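PDB 7AE5: phenolic acid decarboxylase from Sedimentibacter hydroxybenzoicus, which catalyses the reversible, non-oxidative decarboxylation of 4-hydroxybenzoate and 3,4-dihydroxybenzoate with prenylated FMN and manganese as cofactors, detoxifying phenolic derivatives under anaerobic conditions. Local coordinates for residues Asp7-Leu12 with Arg300-Glu306; Tyr59-Val63 with Phe126-Tyr132; Leu329-Leu333 with Arg371-His377; Lys383-Asp389 with Met438-Thr444. One frame throughout, in Å; residues are numbered along the deposited sequence.

Contact 1. Residues Asp7-Leu12 with Arg300-Glu306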
# COMPACT_ATOMS: atom_id res chain seq x y z
N ASP C 7 40.91 38.27 6.03
CA ASP C 7 41.59 37.11 5.46
C ASP C 7 41.37 35.92 6.39
O ASP C 7 40.57 35.98 7.32
CB ASP C 7 43.08 37.41 5.23
CG ASP C 7 43.79 37.91 6.47
OD1 ASP C 7 43.43 37.50 7.60
OD2 ASP C 7 44.72 38.74 6.33
N LEU C 8 42.09 34.83 6.12
CA LEU C 8 41.98 33.63 6.95
C LEU C 8 42.72 33.78 8.27
O LEU C 8 42.28 33.23 9.29
CB LEU C 8 42.50 32.42 6.18
CG LEU C 8 42.69 31.11 6.94
CD1 LEU C 8 41.37 30.39 7.11
CD2 LEU C 8 43.71 30.22 6.24
N ARG C 9 43.84 34.51 8.28
CA ARG C 9 44.65 34.62 9.49
C ARG C 9 43.90 35.34 10.60
O ARG C 9 44.01 34.96 11.77
CB ARG C 9 45.96 35.34 9.17
CG ARG C 9 46.74 34.69 8.06
CD ARG C 9 48.10 35.33 7.87
NE ARG C 9 48.87 34.66 6.83
CZ ARG C 9 50.18 34.77 6.68
NH1 ARG C 9 50.91 35.52 7.49
NH2 ARG C 9 50.78 34.11 5.69
N GLU C 10 43.14 36.38 10.25
CA GLU C 10 42.30 37.03 11.25
C GLU C 10 41.28 36.06 11.82
O GLU C 10 41.04 36.03 13.03
CB GLU C 10 41.60 38.24 10.63
CG GLU C 10 42.47 39.49 10.54
CD GLU C 10 41.83 40.58 9.70
OE1 GLU C 10 40.60 40.54 9.51
OE2 GLU C 10 42.56 41.48 9.23
N PHE C 11 40.68 35.23 10.95
CA PHE C 11 39.71 34.25 11.42
C PHE C 11 40.38 33.17 12.26
O PHE C 11 39.81 32.71 13.26
CB PHE C 11 38.98 33.62 10.23
CG PHE C 11 37.90 32.65 10.63
CD1 PHE C 11 36.84 33.06 11.42
CD2 PHE C 11 37.95 31.34 10.20
CE1 PHE C 11 35.85 32.17 11.78
CE2 PHE C 11 36.96 30.44 10.56
CZ PHE C 11 35.90 30.86 11.35
N LEU C 12 41.59 32.76 11.88
CA LEU C 12 42.29 31.71 12.62
C LEU C 12 42.59 32.15 14.05
O LEU C 12 42.43 31.38 15.00
CB LEU C 12 43.57 31.32 11.89
CG LEU C 12 43.43 30.38 10.69
CD1 LEU C 12 44.80 29.94 10.19
CD2 LEU C 12 42.57 29.18 11.03
N ARG C 300 51.05 35.10 -0.22
CA ARG C 300 51.53 35.85 0.93
C ARG C 300 52.81 35.21 1.48
O ARG C 300 53.16 34.08 1.14
CB ARG C 300 50.46 35.91 2.02
CG ARG C 300 49.08 36.28 1.51
CD ARG C 300 48.06 36.32 2.63
NE ARG C 300 48.54 37.07 3.78
CZ ARG C 300 47.75 37.64 4.68
NH1 ARG C 300 46.43 37.56 4.60
NH2 ARG C 300 48.30 38.30 5.70
N THR C 301 53.51 35.95 2.33
CA THR C 301 54.72 35.43 2.94
C THR C 301 54.37 34.38 3.99
O THR C 301 53.53 34.62 4.86
CB THR C 301 55.53 36.56 3.56
OG1 THR C 301 55.81 37.56 2.57
CG2 THR C 301 56.85 36.03 4.11
N ASN C 302 55.03 33.23 3.91
CA ASN C 302 54.70 32.07 4.73
C ASN C 302 53.22 31.70 4.60
O ASN C 302 52.48 31.75 5.59
CB ASN C 302 55.08 32.30 6.19
CG ASN C 302 56.57 32.13 6.44
OD1 ASN C 302 56.99 31.19 7.12
ND2 ASN C 302 57.37 33.03 5.90
N PRO C 303 52.76 31.34 3.40
CA PRO C 303 51.33 31.05 3.22
C PRO C 303 50.90 29.81 3.97
O PRO C 303 51.70 28.93 4.30
CB PRO C 303 51.20 30.85 1.70
CG PRO C 303 52.55 30.46 1.25
CD PRO C 303 53.52 31.17 2.15
N ILE C 304 49.60 29.75 4.23
CA ILE C 304 48.98 28.68 5.00
C ILE C 304 48.05 27.91 4.07
O ILE C 304 47.10 28.48 3.51
CB ILE C 304 48.21 29.23 6.21
CG1 ILE C 304 49.19 29.84 7.21
CG2 ILE C 304 47.40 28.13 6.85
CD1 ILE C 304 48.55 30.78 8.21
N PHE C 305 48.33 26.62 3.89
CA PHE C 305 47.54 25.76 3.01
C PHE C 305 46.25 25.39 3.74
O PHE C 305 46.21 24.45 4.53
CB PHE C 305 48.33 24.52 2.62
CG PHE C 305 47.60 23.59 1.69
CD1 PHE C 305 46.61 24.06 0.84
CD2 PHE C 305 47.92 22.24 1.65
CE1 PHE C 305 45.94 23.21 -0.02
CE2 PHE C 305 47.26 21.38 0.79
CZ PHE C 305 46.27 21.86 -0.04
N GLU C 306 45.18 26.14 3.47
CA GLU C 306 43.87 25.85 4.04
C GLU C 306 43.20 24.77 3.20
O GLU C 306 42.73 25.03 2.09
CB GLU C 306 43.02 27.11 4.10
CG GLU C 306 41.67 26.91 4.79
CD GLU C 306 40.62 27.91 4.35
OE1 GLU C 306 40.92 28.76 3.49
OE2 GLU C 306 39.49 27.85 4.88
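Arginines can stack face to face when acids balance their charge, and Arg9 and Arg300 illustrate the principle. Their guanidinium planes lie 9° apart, with centres separated by 4.3 Å. Arg9, the residue most covered here, extends along Arg300 until its NH2 donates to Thr301 O at 2.9 Å, while its NE forms a salt bridge with Glu258. Arg300 turns an edge to Asp7, its NH1 meeting Asp7 OD2 at 2.7 Å in a salt bridge whose hydrogen bond is nearly linear. Asp7 is also the N-cap of helix 8-17: its OD1 accepts from Glu10 N at 2.9 Å. The contact thus joins the start of this N-terminal helix to strand 304-306, at the edge, within this chain, of a mixed sheet with strands 21-24, 50-53 and 62-65; the axes of helix 8-12 and strand 304-306 cross at 80°. Beside the stacked arginines, Leu8 CD2 packs against Ile304 CG2 at 4.3 Å. Leu8 CD1 also lies 3.8 Å from Glu306 CD, whose carboxylate forms a salt bridge with Lys145.

Contact 2. Residues Tyr59-Val63 with Phe126-Tyr132; sequences YKYSV and FEILPLY
Pro130 presents its CA to the face of the Tyr59 ring, 3.4 Å from the centroid and 6° off the normal, a CH-pi contact. Pro130 is the centre of an inverse gamma turn (phi/psi -71/85), closed by a weak bond from Leu131 N to Leu129 O at 2.9 Å. Segment 126-132 has no regular helix or strand; segment 59-63 is extended at most positions and enters strand 62-65 at Ser62. The CA atoms of Tyr59 and Pro130 are 5.7 Å apart, those of Lys60 and Glu127 7.1 Å. With chi1 in m, Tyr59 reaches past the turn, and its OH donates to Leu131 O at 2.7 Å. Arg36 of the ShdD chain bonds to both these oxygens, so this joint between the N-terminal and Rift-related regions of a UbiD-family enzyme also belongs to the interface with ShdD. Tyr61 is again m, and Ile128 O lies at the edge of the Tyr61 ring, 3.3 Å from Tyr61 CD2. Val63, chi1 t, sets CG2 3.5 Å from Pro130 CB. One water accepts from Lys60 N at 3.2 Å and donates to Phe126 O at 3.0 Å, bridging the backbones where no direct hydrogen bond joins them.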
# COMPACT_ATOMS: atom_id res chain seq x y z
N TYR C 59 58.23 19.67 3.95
CA TYR C 59 57.62 20.92 3.50
C TYR C 59 58.13 22.08 4.34
O TYR C 59 58.71 21.92 5.41
CB TYR C 59 56.10 20.83 3.56
CG TYR C 59 55.50 19.95 2.48
CD1 TYR C 59 55.72 20.22 1.14
CD2 TYR C 59 54.75 18.83 2.81
CE1 TYR C 59 55.18 19.41 0.15
CE2 TYR C 59 54.21 18.02 1.84
CZ TYR C 59 54.43 18.31 0.51
OH TYR C 59 53.90 17.49 -0.46
N LYS C 60 57.88 23.28 3.82
CA LYS C 60 58.43 24.50 4.37
C LYS C 60 57.37 25.38 5.02
O LYS C 60 57.71 26.27 5.81
CB LYS C 60 59.18 25.23 3.24
CG LYS C 60 59.53 26.69 3.43
CD LYS C 60 59.24 27.49 2.15
CE LYS C 60 60.29 27.41 1.04
NZ LYS C 60 59.83 28.32 -0.05
N TYR C 61 56.08 25.10 4.79
CA TYR C 61 54.97 25.96 5.18
C TYR C 61 53.93 25.22 6.01
O TYR C 61 54.19 24.10 6.48
CB TYR C 61 54.37 26.56 3.92
CG TYR C 61 55.21 27.68 3.34
CD1 TYR C 61 56.18 28.32 4.11
CD2 TYR C 61 55.14 27.98 1.98
CE1 TYR C 61 56.97 29.32 3.59
CE2 TYR C 61 55.94 28.96 1.43
CZ TYR C 61 56.85 29.64 2.24
OH TYR C 61 57.65 30.62 1.71
N SER C 62 52.76 25.81 6.21
CA SER C 62 51.78 25.32 7.18
C SER C 62 50.54 24.74 6.50
O SER C 62 50.27 24.98 5.32
CB SER C 62 51.36 26.43 8.14
OG SER C 62 52.43 27.31 8.41
N VAL C 63 49.78 23.98 7.28
CA VAL C 63 48.50 23.41 6.87
C VAL C 63 47.49 23.66 7.98
O VAL C 63 47.81 23.53 9.17
CB VAL C 63 48.61 21.90 6.58
CG1 VAL C 63 47.23 21.24 6.55
CG2 VAL C 63 49.32 21.66 5.27
N PHE C 126 54.55 22.30 -4.84
CA PHE C 126 54.98 21.66 -3.61
C PHE C 126 55.85 22.58 -2.76
O PHE C 126 55.86 22.46 -1.53
CB PHE C 126 55.72 20.36 -3.92
CG PHE C 126 54.81 19.26 -4.40
CD1 PHE C 126 54.47 19.16 -5.73
CD2 PHE C 126 54.30 18.34 -3.51
CE1 PHE C 126 53.64 18.15 -6.18
CE2 PHE C 126 53.47 17.32 -3.94
CZ PHE C 126 53.14 17.23 -5.28
N GLU C 127 56.58 23.51 -3.39
CA GLU C 127 57.33 24.49 -2.63
C GLU C 127 56.44 25.56 -2.02
O GLU C 127 56.93 26.40 -1.25
CB GLU C 127 58.40 25.14 -3.51
CG GLU C 127 59.74 24.42 -3.47
CD GLU C 127 60.60 24.70 -4.69
OE1 GLU C 127 60.18 25.50 -5.55
OE2 GLU C 127 61.71 24.13 -4.77
N ILE C 128 55.14 25.55 -2.33
CA ILE C 128 54.17 26.48 -1.76
C ILE C 128 53.20 25.75 -0.84
O ILE C 128 52.94 26.20 0.28
CB ILE C 128 53.42 27.24 -2.87
CG1 ILE C 128 54.39 28.11 -3.68
CG2 ILE C 128 52.30 28.09 -2.27
CD1 ILE C 128 55.21 29.06 -2.83
N LEU C 129 52.65 24.63 -1.30
CA LEU C 129 51.58 23.93 -0.59
C LEU C 129 52.09 22.61 -0.03
O LEU C 129 52.64 21.80 -0.78
CB LEU C 129 50.40 23.67 -1.53
CG LEU C 129 49.77 24.89 -2.20
CD1 LEU C 129 48.76 24.46 -3.25
CD2 LEU C 129 49.13 25.80 -1.17
N PRO C 130 51.93 22.37 1.27
CA PRO C 130 52.19 21.02 1.79
C PRO C 130 51.10 20.05 1.35
O PRO C 130 50.13 19.81 2.07
CB PRO C 130 52.18 21.22 3.32
CG PRO C 130 52.35 22.70 3.52
CD PRO C 130 51.69 23.34 2.34
N LEU C 131 51.27 19.48 0.16
CA LEU C 131 50.25 18.64 -0.44
C LEU C 131 50.32 17.22 0.11
O LEU C 131 51.40 16.68 0.34
CB LEU C 131 50.39 18.63 -1.96
CG LEU C 131 50.00 19.95 -2.63
CD1 LEU C 131 50.69 20.10 -3.98
CD2 LEU C 131 48.49 20.04 -2.79
N TYR C 132 49.15 16.61 0.29
CA TYR C 132 49.03 15.31 0.92
C TYR C 132 47.82 14.59 0.35
O TYR C 132 47.00 15.17 -0.36
CB TYR C 132 48.91 15.45 2.45
CG TYR C 132 47.71 16.25 2.88
CD1 TYR C 132 47.72 17.64 2.85
CD2 TYR C 132 46.55 15.62 3.30
CE1 TYR C 132 46.62 18.37 3.24
CE2 TYR C 132 45.44 16.34 3.69
CZ TYR C 132 45.48 17.71 3.66
OH TYR C 132 44.37 18.43 4.05
O HOH W 1 57.41 23.75 0.65

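Contact 3. Residues Leu329-Leu333 with Arg371-His377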
# COMPACT_ATOMS: atom_id res chain seq x y z
N LEU C 329 15.85 27.72 -0.01
CA LEU C 329 14.60 26.96 0.02
C LEU C 329 13.59 27.60 0.96
O LEU C 329 12.39 27.63 0.65
CB LEU C 329 14.88 25.51 0.44
CG LEU C 329 15.62 24.64 -0.57
CD1 LEU C 329 16.01 23.31 0.06
CD2 LEU C 329 14.76 24.42 -1.81
N TYR C 330 14.05 28.11 2.10
CA TYR C 330 13.15 28.80 3.02
C TYR C 330 12.51 30.02 2.36
O TYR C 330 11.32 30.28 2.54
CB TYR C 330 13.91 29.20 4.29
CG TYR C 330 13.19 30.21 5.15
CD1 TYR C 330 12.15 29.82 5.99
CD2 TYR C 330 13.56 31.55 5.14
CE1 TYR C 330 11.50 30.75 6.79
CE2 TYR C 330 12.91 32.48 5.93
CZ TYR C 330 11.88 32.07 6.75
OH TYR C 330 11.23 32.99 7.54
N LYS C 331 13.30 30.77 1.59
CA LYS C 331 12.76 31.96 0.93
C LYS C 331 11.76 31.59 -0.16
O LYS C 331 10.77 32.30 -0.36
CB LYS C 331 13.90 32.80 0.36
CG LYS C 331 14.69 33.57 1.40
CD LYS C 331 15.71 34.49 0.74
CE LYS C 331 16.51 35.27 1.77
NZ LYS C 331 15.63 36.03 2.71
N GLN C 332 12.00 30.50 -0.88
CA GLN C 332 11.05 30.07 -1.90
C GLN C 332 9.74 29.59 -1.28
O GLN C 332 8.66 29.90 -1.78
CB GLN C 332 11.66 28.96 -2.77
CG GLN C 332 13.04 29.29 -3.31
CD GLN C 332 13.64 28.17 -4.13
OE1 GLN C 332 13.26 27.01 -3.99
NE2 GLN C 332 14.61 28.51 -4.98
N LEU C 333 9.82 28.84 -0.17
CA LEU C 333 8.61 28.42 0.52
C LEU C 333 7.87 29.62 1.10
O LEU C 333 6.64 29.69 1.05
CB LEU C 333 8.94 27.42 1.63
CG LEU C 333 9.48 26.04 1.26
CD1 LEU C 333 9.31 25.09 2.43
CD2 LEU C 333 8.79 25.50 0.02
N ARG C 371 5.03 21.89 -1.74
CA ARG C 371 5.69 23.08 -2.27
C ARG C 371 7.20 22.87 -2.35
O ARG C 371 7.83 23.20 -3.36
CB ARG C 371 5.35 24.30 -1.42
CG ARG C 371 5.74 25.62 -2.08
CD ARG C 371 5.23 25.68 -3.51
NE ARG C 371 4.86 27.03 -3.92
CZ ARG C 371 3.79 27.33 -4.65
NH1 ARG C 371 2.93 26.40 -5.04
NH2 ARG C 371 3.58 28.59 -5.01
N LEU C 372 7.80 22.31 -1.29
CA LEU C 372 9.23 22.03 -1.32
C LEU C 372 9.56 21.06 -2.44
O LEU C 372 10.52 21.27 -3.20
CB LEU C 372 9.68 21.46 0.02
CG LEU C 372 11.18 21.11 -0.02
CD1 LEU C 372 12.01 22.22 0.62
CD2 LEU C 372 11.45 19.76 0.63
N LEU C 373 8.79 19.98 -2.56
CA LEU C 373 9.00 19.02 -3.63
C LEU C 373 8.67 19.58 -5.00
O LEU C 373 8.76 18.84 -5.99
CB LEU C 373 8.16 17.76 -3.37
CG LEU C 373 8.54 16.98 -2.10
CD1 LEU C 373 7.51 15.92 -1.78
CD2 LEU C 373 9.92 16.37 -2.25
N SER C 374 8.30 20.86 -5.10
CA SER C 374 8.10 21.50 -6.40
C SER C 374 9.04 22.68 -6.63
O SER C 374 8.81 23.46 -7.56
CB SER C 374 6.64 21.92 -6.57
OG SER C 374 6.10 22.50 -5.39
N THR C 375 10.08 22.84 -5.81
CA THR C 375 11.08 23.87 -6.02
C THR C 375 12.19 23.35 -6.94
O THR C 375 12.33 22.13 -7.11
CB THR C 375 11.67 24.32 -4.69
OG1 THR C 375 12.09 23.16 -3.94
CG2 THR C 375 10.64 25.08 -3.89
N PRO C 376 12.97 24.24 -7.55
CA PRO C 376 14.06 23.76 -8.44
C PRO C 376 15.00 22.77 -7.78
O PRO C 376 15.43 21.81 -8.43
CB PRO C 376 14.77 25.06 -8.82
CG PRO C 376 13.70 26.09 -8.80
CD PRO C 376 12.78 25.70 -7.66
N HIS C 377 15.34 22.97 -6.51
CA HIS C 377 16.26 22.07 -5.83
C HIS C 377 15.54 20.94 -5.10
O HIS C 377 16.00 19.79 -5.15
CB HIS C 377 17.12 22.86 -4.83
CG HIS C 377 18.22 22.05 -4.21
ND1 HIS C 377 18.07 21.39 -3.01
CD2 HIS C 377 19.48 21.81 -4.62
CE1 HIS C 377 19.19 20.77 -2.71
NE2 HIS C 377 20.07 21.01 -3.67
O HOH W 2 15.10 25.52 -5.35
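Leu333 lays its CD2 methyl over the last turn of helix 364-372, 3.7 Å from Arg371 CG, 3.6 Å from Leu372 N and 4.1 Å from Leu372 CB. The contact belongs to the alpha/beta C-terminal domain of the UbiD fold, in which helices 323-336 and 364-372 pack beside a mixed sheet; Leu333 and Leu372 both also touch Ile355 of that sheet. One helical turn earlier, Leu329 continues the apolar seam: its CD1 lies 4.2 Å from Leu372 CD1, while its CD2 approaches Thr375 OG1 at 3.6 Å and His377 CB at 4.1 Å.

A general lesson follows about how a chain leaves one helix and enters the next. Leu372 to Thr375 form a type I beta turn, with Thr375 N bonded to Leu372 O at 3.1 Å. Thr375 OG1 donates to the same Leu372 O at 2.6 Å and accepts from Gly378 N, so one hydroxyl ties the end of one helix to the start of another. Arg371 NH1 bonds to Ser374 OG of the second subunit, and Ser374 OG here receives the matching bond from Arg371 NH1 of that subunit. No direct hydrogen bond crosses between 329-333 and 371-377; instead a water donates to Gln332 OE1 at 2.7 Å and accepts from His377 N at 2.8 Å.

Contact 4. Residues Lys383-Asp389 with Met438-Thr444. With RB (rubidium ion), chain Q.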
# COMPACT_ATOMS: atom_id res chain seq x y z
N LYS C 383 14.34 13.87 -0.80
CA LYS C 383 13.69 12.57 -0.73
C LYS C 383 12.90 12.36 0.55
O LYS C 383 11.81 11.79 0.51
CB LYS C 383 14.73 11.45 -0.88
CG LYS C 383 14.14 10.05 -0.86
CD LYS C 383 15.21 9.00 -1.07
CE LYS C 383 16.24 9.02 0.04
NZ LYS C 383 17.34 8.04 -0.19
N ILE C 384 13.42 12.82 1.69
CA ILE C 384 12.77 12.65 2.98
C ILE C 384 12.43 14.03 3.52
O ILE C 384 13.34 14.83 3.79
CB ILE C 384 13.65 11.87 3.96
CG1 ILE C 384 13.98 10.49 3.38
CG2 ILE C 384 12.94 11.72 5.30
CD1 ILE C 384 14.96 9.69 4.21
N VAL C 385 11.14 14.31 3.68
CA VAL C 385 10.66 15.62 4.09
C VAL C 385 9.83 15.44 5.36
O VAL C 385 8.79 14.79 5.34
CB VAL C 385 9.82 16.29 2.99
CG1 VAL C 385 9.36 17.67 3.44
CG2 VAL C 385 10.62 16.38 1.70
N ILE C 386 10.31 16.04 6.45
CA ILE C 386 9.62 16.01 7.74
C ILE C 386 9.11 17.41 8.04
O ILE C 386 9.87 18.38 7.95
CB ILE C 386 10.56 15.52 8.86
CG1 ILE C 386 11.18 14.17 8.49
CG2 ILE C 386 9.80 15.43 10.18
CD1 ILE C 386 12.38 13.81 9.33
N VAL C 387 7.83 17.52 8.38
CA VAL C 387 7.21 18.79 8.73
C VAL C 387 6.85 18.76 10.20
O VAL C 387 6.18 17.83 10.67
CB VAL C 387 5.97 19.07 7.86
CG1 VAL C 387 5.48 20.49 8.10
CG2 VAL C 387 6.29 18.86 6.39
N VAL C 388 7.28 19.79 10.93
CA VAL C 388 7.03 19.90 12.36
C VAL C 388 6.33 21.23 12.63
O VAL C 388 6.24 22.10 11.76
CB VAL C 388 8.33 19.79 13.19
CG1 VAL C 388 9.02 18.46 12.93
CG2 VAL C 388 9.26 20.95 12.86
N ASP C 389 5.83 21.38 13.86
CA ASP C 389 5.06 22.56 14.21
C ASP C 389 5.97 23.77 14.38
O ASP C 389 7.20 23.68 14.35
CB ASP C 389 4.27 22.32 15.50
CG ASP C 389 3.13 21.34 15.31
OD1 ASP C 389 2.31 21.55 14.39
OD2 ASP C 389 3.05 20.36 16.09
N MET C 438 9.31 10.43 0.41
CA MET C 438 8.70 10.14 1.70
C MET C 438 8.39 11.46 2.40
O MET C 438 9.31 12.22 2.73
CB MET C 438 9.61 9.27 2.57
CG MET C 438 8.86 8.62 3.73
SD MET C 438 9.89 7.70 4.90
CE MET C 438 11.53 8.05 4.29
N ILE C 439 7.11 11.71 2.62
CA ILE C 439 6.64 12.88 3.36
C ILE C 439 6.15 12.41 4.72
O ILE C 439 5.35 11.47 4.81
CB ILE C 439 5.52 13.62 2.60
CG1 ILE C 439 6.00 14.05 1.22
CG2 ILE C 439 5.03 14.81 3.40
CD1 ILE C 439 4.89 14.64 0.37
N ILE C 440 6.63 13.06 5.78
CA ILE C 440 6.26 12.71 7.15
C ILE C 440 5.64 13.94 7.79
O ILE C 440 6.30 14.98 7.94
CB ILE C 440 7.47 12.22 7.96
CG1 ILE C 440 8.10 11.00 7.29
CG2 ILE C 440 7.05 11.87 9.38
CD1 ILE C 440 9.35 10.52 7.98
N ASP C 441 4.37 13.84 8.18
CA ASP C 441 3.63 14.95 8.78
C ASP C 441 3.67 14.80 10.30
O ASP C 441 2.74 14.31 10.94
CB ASP C 441 2.20 15.00 8.24
CG ASP C 441 1.35 16.03 8.95
OD1 ASP C 441 1.92 16.99 9.52
OD2 ASP C 441 0.11 15.90 8.93
N ALA C 442 4.78 15.27 10.88
CA ALA C 442 4.99 15.28 12.33
C ALA C 442 4.33 16.48 13.01
O ALA C 442 4.84 16.95 14.04
CB ALA C 442 6.48 15.24 12.65
N THR C 443 3.24 16.99 12.46
CA THR C 443 2.55 18.12 13.06
C THR C 443 1.29 17.67 13.79
O THR C 443 0.73 16.59 13.55
CB THR C 443 2.18 19.17 12.01
OG1 THR C 443 1.16 18.67 11.14
CG2 THR C 443 3.41 19.55 11.19
N THR C 444 0.87 18.54 14.71
CA THR C 444 -0.35 18.36 15.50
C THR C 444 -1.57 18.64 14.63
O THR C 444 -1.61 19.67 13.93
CB THR C 444 -0.35 19.31 16.70
OG1 THR C 444 0.86 19.14 17.46
CG2 THR C 444 -1.55 19.07 17.58
RB RB Q . 0.69 14.47 12.29
O HOH W 3 5.62 19.17 15.64
O HOH W 4 -0.50 22.24 14.40
O HOH W 5 -1.12 15.68 11.16
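Met438 opens the pairing by donating from N to Lys383 O at 2.8 Å; its own O then accepts from Val385 N at 2.9 Å, and its CE rests 3.6 Å from Ile384 CG1. Ile439 pairs with Val385, both side chains on the face covered by helix 364-372. Ile440 repeats the pattern, its N bonded to Val385 O at 2.8 Å and its O to Val387 N at 3.0 Å. Such alternation, in which every second residue of each strand bonds to two residues flanking its partner, defines parallel beta structure; here it joins strands 384-388 and 434-441 inside a five-stranded mixed sheet. Ile440 shares the other face with Ile386, against Leu404 of helix 397-407. Asp441 forms an Asx turn: its OD1 accepts from Thr443 N at 3.2 Å and, very closely, from Thr443 OG1 at 2.5 Å. This turn presents Asp441 O and Thr443 O to a rubidium ion, each at 2.5 Å, with water, Arg407 O and Asp413 OD1 among the other ligands. Ala442 sets CB 4.1 Å from Val388 CG1. Finally Thr444 OG1 donates to Asp389 OD2 at 2.9 Å.

Overall arrangement
The four contacts fall into two pairs on opposite sides of the chain's centre. Contacts 1 and 2, with centres about 13 Å apart, share the mixed sheet in which strands 62-65 and 304-306 are neighbours; Phe305 N probably bonds to Ser62 O at 2.9 Å. Along the sequence, contact 2 falls between the two segments of contact 1, and strand 304-306, reached after a long excursion of the chain, comes back to pair with strand 62-65. Contacts 3 and 4 follow in series within the C-terminal domain, with centres about 15 Å apart, and meet where Leu373 CD1 packs on Ile439 CD1 at 3.6 Å. Centres of contacts 1 and 4 are about 43 Å apart, and the N-terminal and Rift-related pair nowhere touches the C-terminal one.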